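Long-range contacts in probable fumarate reductase Ifc3 (Shewanella frigidimarina, PDB 1QO8), which catalyses in vitro the essentially one-way reduction of fumarate to succinate, using FAD and four covalently attached c-type hemes: residues A[164-169]-A[238-242]; A[173-178]-A[225-229]; A[218-224]-A[251-256]. All blocks are in the same frame, centred on the assembly; numbering follows the deposited sequence.

Contact 1: A[164-169]-A[238-242]; sequences AGGMNA and RTHRP. With FAD (flavin-adenine dinucleotide), chain G.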
loop_
_atom_site.group_PDB
_atom_site.type_symbol
_atom_site.label_atom_id
_atom_site.label_comp_id
_atom_site.label_asym_id
_atom_site.label_seq_id
_atom_site.Cartn_x
_atom_site.Cartn_y
_atom_site.Cartn_z
ATOM N N ALA A 164 -11.473 -21.317 14.517
ATOM C CA ALA A 164 -12.173 -21.237 15.717
ATOM C C ALA A 164 -13.670 -21.014 15.831
ATOM O O ALA A 164 -14.473 -21.496 16.630
ATOM C CB ALA A 164 -11.578 -19.733 16.053
ATOM N N GLY A 165 -14.151 -20.024 15.086
ATOM C CA GLY A 165 -15.409 -19.337 15.411
ATOM C C GLY A 165 -16.368 -19.400 14.231
ATOM O O GLY A 165 -16.847 -18.339 13.826
ATOM N N GLY A 166 -16.483 -20.508 13.564
ATOM C CA GLY A 166 -17.271 -20.813 12.469
ATOM C C GLY A 166 -17.499 -19.901 11.295
ATOM O O GLY A 166 -16.766 -18.959 11.042
ATOM N N MET A 167 -18.615 -20.098 10.632
ATOM C CA MET A 167 -18.980 -19.585 9.329
ATOM C C MET A 167 -20.346 -18.899 9.411
ATOM O O MET A 167 -21.311 -19.484 9.934
ATOM C CB MET A 167 -19.047 -20.810 8.400
ATOM C CG MET A 167 -19.479 -20.435 6.990
ATOM S SD MET A 167 -19.347 -21.644 5.686
ATOM C CE MET A 167 -20.165 -20.764 4.366
ATOM N N ASN A 168 -20.394 -17.623 9.091
ATOM C CA ASN A 168 -21.592 -16.816 8.975
ATOM C C ASN A 168 -22.410 -17.194 7.761
ATOM O O ASN A 168 -21.912 -17.498 6.677
ATOM C CB ASN A 168 -21.214 -15.296 8.936
ATOM C CG ASN A 168 -20.704 -14.825 10.269
ATOM O OD1 ASN A 168 -20.964 -15.458 11.312
ATOM N ND2 ASN A 168 -19.940 -13.746 10.393
ATOM N N ALA A 169 -23.712 -17.363 7.969
ATOM C CA ALA A 169 -24.638 -17.541 6.824
ATOM C C ALA A 169 -26.022 -17.035 7.247
ATOM O O ALA A 169 -26.365 -16.938 8.429
ATOM C CB ALA A 169 -24.706 -18.977 6.378
ATOM N N ARG A 238 -25.752 -16.072 13.694
ATOM C CA ARG A 238 -25.566 -16.466 12.278
ATOM C C ARG A 238 -24.347 -17.332 12.060
ATOM O O ARG A 238 -23.948 -17.755 10.990
ATOM C CB ARG A 238 -25.150 -15.112 11.635
ATOM C CG ARG A 238 -25.878 -14.798 10.365
ATOM C CD ARG A 238 -25.388 -13.441 9.853
ATOM N NE ARG A 238 -26.562 -12.574 9.812
ATOM C CZ ARG A 238 -26.458 -11.345 10.338
ATOM N NH1 ARG A 238 -25.353 -10.848 10.882
ATOM N NH2 ARG A 238 -27.565 -10.626 10.329
ATOM N N THR A 239 -23.560 -17.599 13.062
ATOM C CA THR A 239 -22.281 -18.283 13.028
ATOM C C THR A 239 -22.467 -19.778 13.270
ATOM O O THR A 239 -22.929 -20.122 14.357
ATOM C CB THR A 239 -21.433 -17.628 14.145
ATOM O OG1 THR A 239 -21.299 -16.210 13.974
ATOM C CG2 THR A 239 -20.049 -18.288 14.140
ATOM N N HIS A 240 -22.169 -20.641 12.311
ATOM C CA HIS A 240 -22.340 -22.073 12.334
ATOM C C HIS A 240 -20.983 -22.769 12.574
ATOM O O HIS A 240 -20.017 -22.366 11.952
ATOM C CB HIS A 240 -22.911 -22.542 11.020
ATOM C CG HIS A 240 -24.176 -21.873 10.590
ATOM N ND1 HIS A 240 -24.276 -20.546 10.251
ATOM C CD2 HIS A 240 -25.431 -22.400 10.464
ATOM C CE1 HIS A 240 -25.529 -20.251 9.937
ATOM N NE2 HIS A 240 -26.227 -21.367 10.046
ATOM N N ARG A 241 -20.934 -23.645 13.565
ATOM C CA ARG A 241 -19.866 -24.390 14.111
ATOM C C ARG A 241 -20.356 -25.857 14.263
ATOM O O ARG A 241 -21.551 -26.114 14.292
ATOM C CB ARG A 241 -19.523 -23.931 15.526
ATOM C CG ARG A 241 -18.813 -22.653 15.785
ATOM C CD ARG A 241 -18.401 -22.408 17.231
ATOM N NE ARG A 241 -17.749 -21.076 17.269
ATOM C CZ ARG A 241 -18.329 -19.905 17.518
ATOM N NH1 ARG A 241 -19.616 -19.646 17.701
ATOM N NH2 ARG A 241 -17.533 -18.827 17.541
ATOM N N PRO A 242 -19.470 -26.803 14.327
ATOM C CA PRO A 242 -19.781 -28.228 14.493
ATOM C C PRO A 242 -20.543 -28.404 15.804
ATOM O O PRO A 242 -20.222 -27.734 16.784
ATOM C CB PRO A 242 -18.413 -28.954 14.555
ATOM C CG PRO A 242 -17.529 -27.936 13.835
ATOM C CD PRO A 242 -17.997 -26.595 14.361
HETATM P PA FAD G . -5.365 -20.068 4.167
HETATM O O1A FAD G . -6.269 -21.009 4.903
HETATM O O2A FAD G . -4.322 -19.471 4.792
HETATM O O5B FAD G . -4.561 -21.065 3.256
HETATM C C5B FAD G . -3.647 -20.616 2.173
HETATM C C4B FAD G . -2.845 -21.906 1.641
HETATM O O4B FAD G . -1.961 -21.335 0.557
HETATM C C3B FAD G . -1.814 -22.411 2.704
HETATM O O3B FAD G . -1.907 -23.681 3.172
HETATM C C2B FAD G . -0.431 -21.825 2.240
HETATM O O2B FAD G . 0.721 -22.639 2.573
HETATM C C1B FAD G . -0.616 -21.921 0.772
HETATM N N9A FAD G . 0.246 -21.001 0.019
HETATM C C8A FAD G . 0.630 -19.725 0.346
HETATM N N7A FAD G . 1.500 -19.238 -0.495
HETATM C C5A FAD G . 1.712 -20.236 -1.441
HETATM C C6A FAD G . 2.621 -20.355 -2.578
HETATM N N6A FAD G . 3.436 -19.412 -2.964
HETATM N N1A FAD G . 2.499 -21.514 -3.272
HETATM C C2A FAD G . 1.719 -22.570 -2.860
HETATM N N3A FAD G . 0.866 -22.550 -1.811
HETATM C C4A FAD G . 0.943 -21.367 -1.143
HETATM N N1 FAD G . -12.336 -16.290 10.266
HETATM C C2 FAD G . -13.608 -16.570 10.363
HETATM O O2 FAD G . -14.493 -16.196 9.666
HETATM N N3 FAD G . -14.127 -17.421 11.385
HETATM C C4 FAD G . -13.183 -17.943 12.263
HETATM O O4 FAD G . -13.550 -18.627 13.177
HETATM C C4X FAD G . -11.776 -17.560 12.167
HETATM N N5 FAD G . -10.889 -18.020 13.063
HETATM C C5X FAD G . -9.570 -17.741 12.941
HETATM C C6 FAD G . -8.695 -18.268 13.901
HETATM C C7 FAD G . -7.350 -18.009 13.801
HETATM C C7M FAD G . -6.352 -18.535 14.782
HETATM C C8 FAD G . -6.880 -17.234 12.680
HETATM C C8M FAD G . -5.408 -17.007 12.520
HETATM C C9 FAD G . -7.730 -16.744 11.722
HETATM C C9A FAD G . -9.083 -16.975 11.811
HETATM N N10 FAD G . -10.055 -16.497 10.911
HETATM C C10 FAD G . -11.363 -16.758 11.054
HETATM C "C1'" FAD G . -9.637 -16.029 9.552
HETATM C "C2'" FAD G . -9.903 -17.157 8.499
HETATM O "O2'" FAD G . -9.487 -18.348 9.249
HETATM C "C3'" FAD G . -8.802 -16.981 7.424
HETATM O "O3'" FAD G . -8.896 -15.690 6.809
HETATM C "C4'" FAD G . -9.242 -17.846 6.195
HETATM O "O4'" FAD G . -9.142 -19.216 6.687
HETATM C "C5'" FAD G . -8.119 -17.653 5.114
HETATM O "O5'" FAD G . -8.390 -18.828 4.120
HETATM P P FAD G . -7.620 -18.973 2.794
HETATM O O1P FAD G . -8.226 -20.194 2.140
HETATM O O2P FAD G . -7.724 -17.712 2.209
HETATM O O3P FAD G . -6.239 -19.087 3.221
#
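Met-167 and His-240 pair as an antiparallel hydrogen-bonded couple: Met-167 N gives a bond to His-240 O (3.0 Å), and His-240 N returns one to Met-167 O (2.8 Å). Two residues further along, Ala-169 N reaches Arg-238 O at 3.1 Å. Asn-168 and Thr-239 form the neighbouring non-hydrogen-bonded pair.

Side-chain bonds reinforce this ladder. With CG beside its backbone N (chi1 -54°), the His-240 ring turns back so that ND1 also donates to Met-167 O, which lies near the ring plane at 3.2 Å. That carbonyl is thus gripped twice by one residue, while NE2 is held by Thr-172. Asn-168 and Thr-239 run side by side, and Thr-239 OG1 donates to Asn-168 OD1 at 2.8 Å, almost straight down the amide C=O. Ser-231 also bonds the hydroxyl, and Gly-541 and Asn-543 take the Asn-168 ND2.

Packing is close at the glycines. The methyl CG2 of Thr-239 meets Gly-165 O and lies over one face of the Arg-241 guanidinium, toward its rim. From the edge of that group, NE makes a weak bond to Ala-164 O (3.4 Å). Gly-166, at positive phi, brings its CA against His-240 O.

Facing the flavin, Gly-165 N points at FAD O4, and FAD N3 donates to Gly-166 O (3.1 Å). The short antiparallel ladder therefore backs a glycine loop bonded to the pyrimidine edge of the isoalloxazine, part of the FAD site in this flavoprotein; by similarity Gly-165 also binds fumarate and succinate.

Contact 2: A[173-178]-A[225-229]; sequences KQQTAH and LDDLK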
loop_
_atom_site.group_PDB
_atom_site.type_symbol
_atom_site.label_atom_id
_atom_site.label_comp_id
_atom_site.label_asym_id
_atom_site.label_seq_id
_atom_site.Cartn_x
_atom_site.Cartn_y
_atom_site.Cartn_z
ATOM N N LYS A 173 -31.063 -23.731 7.546
ATOM C CA LYS A 173 -31.956 -24.576 8.358
ATOM C C LYS A 173 -31.495 -24.536 9.807
ATOM O O LYS A 173 -32.360 -24.733 10.682
ATOM C CB LYS A 173 -31.991 -25.946 7.719
ATOM C CG LYS A 173 -30.720 -26.740 7.861
ATOM C CD LYS A 173 -30.925 -28.149 7.341
ATOM C CE LYS A 173 -29.719 -29.041 7.452
ATOM N NZ LYS A 173 -29.529 -29.653 8.787
ATOM N N GLN A 174 -30.232 -24.259 10.167
ATOM C CA GLN A 174 -29.902 -24.142 11.597
ATOM C C GLN A 174 -30.561 -22.890 12.217
ATOM O O GLN A 174 -30.948 -22.879 13.394
ATOM C CB GLN A 174 -28.413 -24.135 11.930
ATOM C CG GLN A 174 -27.626 -25.399 11.655
ATOM C CD GLN A 174 -27.377 -25.691 10.193
ATOM O OE1 GLN A 174 -27.621 -24.931 9.234
ATOM N NE2 GLN A 174 -26.848 -26.876 9.942
ATOM N N GLN A 175 -30.763 -21.856 11.398
ATOM C CA GLN A 175 -31.425 -20.669 11.905
ATOM C C GLN A 175 -32.909 -21.013 12.069
ATOM O O GLN A 175 -33.419 -20.602 13.105
ATOM C CB GLN A 175 -31.162 -19.412 11.106
ATOM C CG GLN A 175 -29.763 -18.801 11.242
ATOM C CD GLN A 175 -29.619 -17.530 10.426
ATOM O OE1 GLN A 175 -30.078 -17.510 9.301
ATOM N NE2 GLN A 175 -29.044 -16.456 10.943
ATOM N N THR A 176 -33.523 -21.805 11.207
ATOM C CA THR A 176 -34.949 -22.039 11.326
ATOM C C THR A 176 -35.237 -23.032 12.474
ATOM O O THR A 176 -36.311 -23.003 13.041
ATOM C CB THR A 176 -35.702 -22.615 10.113
ATOM O OG1 THR A 176 -35.390 -24.007 10.059
ATOM C CG2 THR A 176 -35.375 -21.943 8.819
ATOM N N ALA A 177 -34.275 -23.869 12.811
ATOM C CA ALA A 177 -34.435 -24.828 13.887
ATOM C C ALA A 177 -34.335 -24.090 15.207
ATOM O O ALA A 177 -34.899 -24.582 16.184
ATOM C CB ALA A 177 -33.434 -25.965 13.845
ATOM N N HIS A 178 -33.617 -22.973 15.259
ATOM C CA HIS A 178 -33.407 -22.317 16.553
ATOM C C HIS A 178 -34.323 -21.111 16.717
ATOM O O HIS A 178 -34.072 -20.307 17.605
ATOM C CB HIS A 178 -31.981 -21.854 16.802
ATOM C CG HIS A 178 -30.922 -22.898 16.863
ATOM N ND1 HIS A 178 -30.443 -23.531 15.728
ATOM C CD2 HIS A 178 -30.224 -23.416 17.906
ATOM C CE1 HIS A 178 -29.508 -24.388 16.074
ATOM N NE2 HIS A 178 -29.355 -24.351 17.385
ATOM N N LEU A 225 -22.087 -28.534 10.780
ATOM C CA LEU A 225 -22.140 -27.149 11.242
ATOM C C LEU A 225 -23.509 -26.910 11.882
ATOM O O LEU A 225 -24.234 -25.988 11.544
ATOM C CB LEU A 225 -21.891 -26.186 10.075
ATOM C CG LEU A 225 -20.534 -26.349 9.332
ATOM C CD1 LEU A 225 -20.588 -25.590 8.022
ATOM C CD2 LEU A 225 -19.423 -25.932 10.283
ATOM N N ASP A 226 -23.890 -27.753 12.860
ATOM C CA ASP A 226 -25.195 -27.568 13.492
ATOM C C ASP A 226 -25.262 -26.571 14.628
ATOM O O ASP A 226 -26.403 -26.194 14.991
ATOM C CB ASP A 226 -25.770 -28.935 13.972
ATOM C CG ASP A 226 -26.262 -29.797 12.831
ATOM O OD1 ASP A 226 -26.591 -29.392 11.694
ATOM O OD2 ASP A 226 -26.346 -31.025 13.017
ATOM N N ASP A 227 -24.192 -26.216 15.331
ATOM C CA ASP A 227 -24.262 -25.281 16.434
ATOM C C ASP A 227 -24.401 -23.860 15.880
ATOM O O ASP A 227 -23.768 -23.511 14.883
ATOM C CB ASP A 227 -23.111 -25.412 17.395
ATOM C CG ASP A 227 -22.837 -24.523 18.592
ATOM O OD1 ASP A 227 -22.256 -23.398 18.523
ATOM O OD2 ASP A 227 -23.041 -24.947 19.777
ATOM N N LEU A 228 -25.301 -23.085 16.485
ATOM C CA LEU A 228 -25.576 -21.724 16.036
ATOM C C LEU A 228 -25.321 -20.740 17.173
ATOM O O LEU A 228 -25.932 -20.841 18.245
ATOM C CB LEU A 228 -27.018 -21.555 15.535
ATOM C CG LEU A 228 -27.392 -20.156 15.047
ATOM C CD1 LEU A 228 -26.704 -19.772 13.743
ATOM C CD2 LEU A 228 -28.908 -19.994 14.817
ATOM N N LYS A 229 -24.460 -19.763 16.966
ATOM C CA LYS A 229 -24.119 -18.771 17.939
ATOM C C LYS A 229 -24.003 -17.395 17.241
ATOM O O LYS A 229 -24.035 -17.242 16.020
ATOM C CB LYS A 229 -22.770 -18.965 18.683
ATOM C CG LYS A 229 -22.822 -20.131 19.689
ATOM C CD LYS A 229 -21.635 -20.040 20.647
ATOM C CE LYS A 229 -21.846 -20.894 21.898
ATOM N NZ LYS A 229 -21.472 -22.315 21.574
#
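The imidazole of His-178 takes Leu-228 CB over one face, 4.0 Å from the ring centroid and 16° off the normal, a CH-pi contact displaced toward the CE1 rim. The two side chains run antiparallel alongside one another. At the ring edge, near its plane, CE1 looks toward Asp-226 O, and ND1 donates to Gln-174 O in a bond modelled as very short. His-178 is the first residue beyond helix 173-177, and this bond ties its ring back to the helix.

The second flat group, the amide of Gln-174, meets the Asp-226 carboxylate with the two planes 38° apart. NE2 donates to Asp-226 OD1 at 3.1 Å, with the acceptor near the amide plane and using its anti lone pair. A bend at chi2 (72°) turns the amide toward Asp-226, while CG lies 3.4 Å from Leu-225 O. The same NE2 also bonds Glu-219, so two carboxylates share one amide nitrogen; Lys-173 NZ, 4.1 Å from Asp-226 OD1, probably eases their mutual repulsion without forming a salt bridge.

A short helix is thereby laid against the edge strand 227-229 of a three-stranded antiparallel sheet. Asp-226 and Asp-227 form a classic beta bulge opposite Arg-241.

The apolar side of the contact belongs to Leu-228. Its CG stands opposite the backbone N, and the CD2 methyl touches both Gln-174 O (3.8 Å) and Gln-175 CG (3.9 Å). Gln-175 crosses Leu-228 at about a right angle, its extended chain carrying NE2 onward to Asp-182 and Asp-237 O.

Contact 3: A[218-224]-A[251-256]; sequences LESLGAN and EIIDTL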
loop_
_atom_site.group_PDB
_atom_site.type_symbol
_atom_site.label_atom_id
_atom_site.label_comp_id
_atom_site.label_asym_id
_atom_site.label_seq_id
_atom_site.Cartn_x
_atom_site.Cartn_y
_atom_site.Cartn_z
ATOM N N LEU A 218 -20.851 -27.458 2.221
ATOM C CA LEU A 218 -19.924 -28.197 3.105
ATOM C C LEU A 218 -20.576 -29.425 3.750
ATOM O O LEU A 218 -19.892 -30.442 3.979
ATOM C CB LEU A 218 -19.324 -27.241 4.127
ATOM C CG LEU A 218 -18.473 -26.094 3.522
ATOM C CD1 LEU A 218 -18.182 -25.012 4.547
ATOM C CD2 LEU A 218 -17.188 -26.643 2.926
ATOM N N GLU A 219 -21.840 -29.279 4.146
ATOM C CA GLU A 219 -22.664 -30.332 4.667
ATOM C C GLU A 219 -22.898 -31.467 3.655
ATOM O O GLU A 219 -22.707 -32.584 4.101
ATOM C CB GLU A 219 -24.103 -29.868 5.043
ATOM C CG GLU A 219 -23.916 -29.056 6.344
ATOM C CD GLU A 219 -25.184 -28.295 6.641
ATOM O OE1 GLU A 219 -25.820 -27.835 5.663
ATOM O OE2 GLU A 219 -25.572 -28.218 7.819
ATOM N N SER A 220 -23.131 -31.165 2.391
ATOM C CA SER A 220 -23.141 -32.262 1.422
ATOM C C SER A 220 -21.830 -33.033 1.440
ATOM O O SER A 220 -21.843 -34.186 1.015
ATOM C CB SER A 220 -23.386 -31.835 -0.008
ATOM O OG SER A 220 -22.433 -30.902 -0.500
ATOM N N LEU A 221 -20.691 -32.520 1.879
ATOM C CA LEU A 221 -19.441 -33.237 1.830
ATOM C C LEU A 221 -19.271 -33.924 3.160
ATOM O O LEU A 221 -18.213 -34.524 3.225
ATOM C CB LEU A 221 -18.256 -32.268 1.582
ATOM C CG LEU A 221 -18.431 -31.347 0.360
ATOM C CD1 LEU A 221 -17.255 -30.374 0.110
ATOM C CD2 LEU A 221 -18.718 -32.164 -0.906
ATOM N N GLY A 222 -20.179 -33.736 4.149
ATOM C CA GLY A 222 -19.990 -34.462 5.385
ATOM C C GLY A 222 -19.662 -33.593 6.599
ATOM O O GLY A 222 -19.492 -34.152 7.699
ATOM N N ALA A 223 -19.521 -32.280 6.399
ATOM C CA ALA A 223 -19.215 -31.446 7.531
ATOM C C ALA A 223 -20.424 -31.276 8.439
ATOM O O ALA A 223 -21.562 -31.196 7.973
ATOM C CB ALA A 223 -18.755 -30.058 7.115
ATOM N N ASN A 224 -20.149 -31.229 9.736
ATOM C CA ASN A 224 -21.236 -30.852 10.639
ATOM C C ASN A 224 -21.088 -29.359 11.000
ATOM O O ASN A 224 -20.090 -28.934 11.526
ATOM C CB ASN A 224 -21.273 -31.766 11.859
ATOM C CG ASN A 224 -22.449 -31.416 12.775
ATOM O OD1 ASN A 224 -22.537 -30.362 13.401
ATOM N ND2 ASN A 224 -23.407 -32.360 12.903
ATOM N N GLU A 251 -12.754 -29.261 11.399
ATOM C CA GLU A 251 -13.889 -29.855 10.696
ATOM C C GLU A 251 -13.843 -29.504 9.211
ATOM O O GLU A 251 -14.141 -30.380 8.383
ATOM C CB GLU A 251 -15.226 -29.423 11.241
ATOM C CG GLU A 251 -16.460 -30.087 10.734
ATOM C CD GLU A 251 -16.691 -31.515 11.134
ATOM O OE1 GLU A 251 -15.841 -32.086 11.861
ATOM O OE2 GLU A 251 -17.728 -32.043 10.633
ATOM N N ILE A 252 -13.795 -28.187 8.916
ATOM C CA ILE A 252 -13.908 -27.781 7.507
ATOM C C ILE A 252 -12.779 -28.305 6.613
ATOM O O ILE A 252 -13.092 -28.785 5.519
ATOM C CB ILE A 252 -14.145 -26.279 7.336
ATOM C CG1 ILE A 252 -15.504 -25.871 7.894
ATOM C CG2 ILE A 252 -14.115 -25.892 5.854
ATOM C CD1 ILE A 252 -15.774 -24.369 8.013
ATOM N N ILE A 253 -11.545 -28.222 6.973
ATOM C CA ILE A 253 -10.362 -28.629 6.230
ATOM C C ILE A 253 -10.305 -30.163 6.270
ATOM O O ILE A 253 -9.911 -30.721 5.259
ATOM C CB ILE A 253 -9.073 -28.119 6.912
ATOM C CG1 ILE A 253 -8.898 -26.631 6.602
ATOM C CG2 ILE A 253 -7.769 -28.880 6.608
ATOM C CD1 ILE A 253 -8.984 -26.208 5.152
ATOM N N ASP A 254 -10.688 -30.810 7.377
ATOM C CA ASP A 254 -10.795 -32.293 7.334
ATOM C C ASP A 254 -11.805 -32.669 6.255
ATOM O O ASP A 254 -11.555 -33.558 5.408
ATOM C CB ASP A 254 -11.111 -32.959 8.666
ATOM C CG ASP A 254 -9.938 -32.922 9.638
ATOM O OD1 ASP A 254 -8.774 -32.499 9.397
ATOM O OD2 ASP A 254 -10.052 -33.336 10.824
ATOM N N THR A 255 -12.941 -31.980 6.160
ATOM C CA THR A 255 -13.983 -32.337 5.226
ATOM C C THR A 255 -13.554 -32.082 3.769
ATOM O O THR A 255 -13.844 -32.867 2.892
ATOM C CB THR A 255 -15.260 -31.530 5.479
ATOM O OG1 THR A 255 -15.620 -31.802 6.820
ATOM C CG2 THR A 255 -16.374 -31.967 4.567
ATOM N N LEU A 256 -12.879 -30.957 3.510
ATOM C CA LEU A 256 -12.426 -30.595 2.189
ATOM C C LEU A 256 -11.240 -31.488 1.787
ATOM O O LEU A 256 -11.248 -31.873 0.636
ATOM C CB LEU A 256 -12.056 -29.093 2.115
ATOM C CG LEU A 256 -13.197 -28.130 2.362
ATOM C CD1 LEU A 256 -12.650 -26.752 2.821
ATOM C CD2 LEU A 256 -14.162 -27.979 1.157
#
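Leu-218 and Leu-256 meet through their CD2 methyls at 3.8 Å, crossing at a slant, and Leu-221 CD1 joins the same Leu-256 methyl at 4.0 Å. This apolar end is the more deeply packed: Leu-218 CD1 also lies near Ile-252 CD1, and helices 543-563 and 131-143 close round the cluster through Val-549, Ile-545 and Phe-134.

Thr-255 sits at the middle, its two branches divided. CG2, anti to the backbone N, presses against Leu-221 CB (3.5 Å) and Leu-221 O, while OG1 bonds back to Glu-251 O (2.6 Å) and rests by Ala-223 CB.

Toward the more exposed end the contact thins to a single polar link. Glu-251, bent at chi2 (70°), brings OE2 to Asn-224 N at 2.7 Å with a nearly straight N-H (172°), meeting it on the anti side of the carboxylate. The side chain of Asn-224 leads away, and its OD1 takes the amides of His-243 and Asp-226.

Gly-222, at positive phi, ends helix 201-220; Ala-223 N bonds Leu-218 O and Gly-222 N bonds Glu-219 O. This is a Schellman motif, docked on the flank of helix 248-262 within the flavoprotein part of the chain.

In the fold
Contact 1 is the buried one and lies at the flavin; contacts 2 and 3 are only partly buried, with contact 2 farthest from the centre of the chain. Contacts 1 and 2 share one three-stranded sheet, in which strand 239-241 lies between 167-168 and 227-229. Contact 3 instead sets the C-terminal end of helix 201-220 and the loop after it against the body of helix 248-262. The chemistry changes accordingly: a backbone ladder by the cofactor, amide, carboxylate and CH-pi contacts at the outer edge strand, and leucine methyls with one carboxylate bond to the loop backbone in contact 3. The Gln-174 bond to Glu-219 ties 2 to 3, while Met-167 against Leu-218 joins 1 to 3.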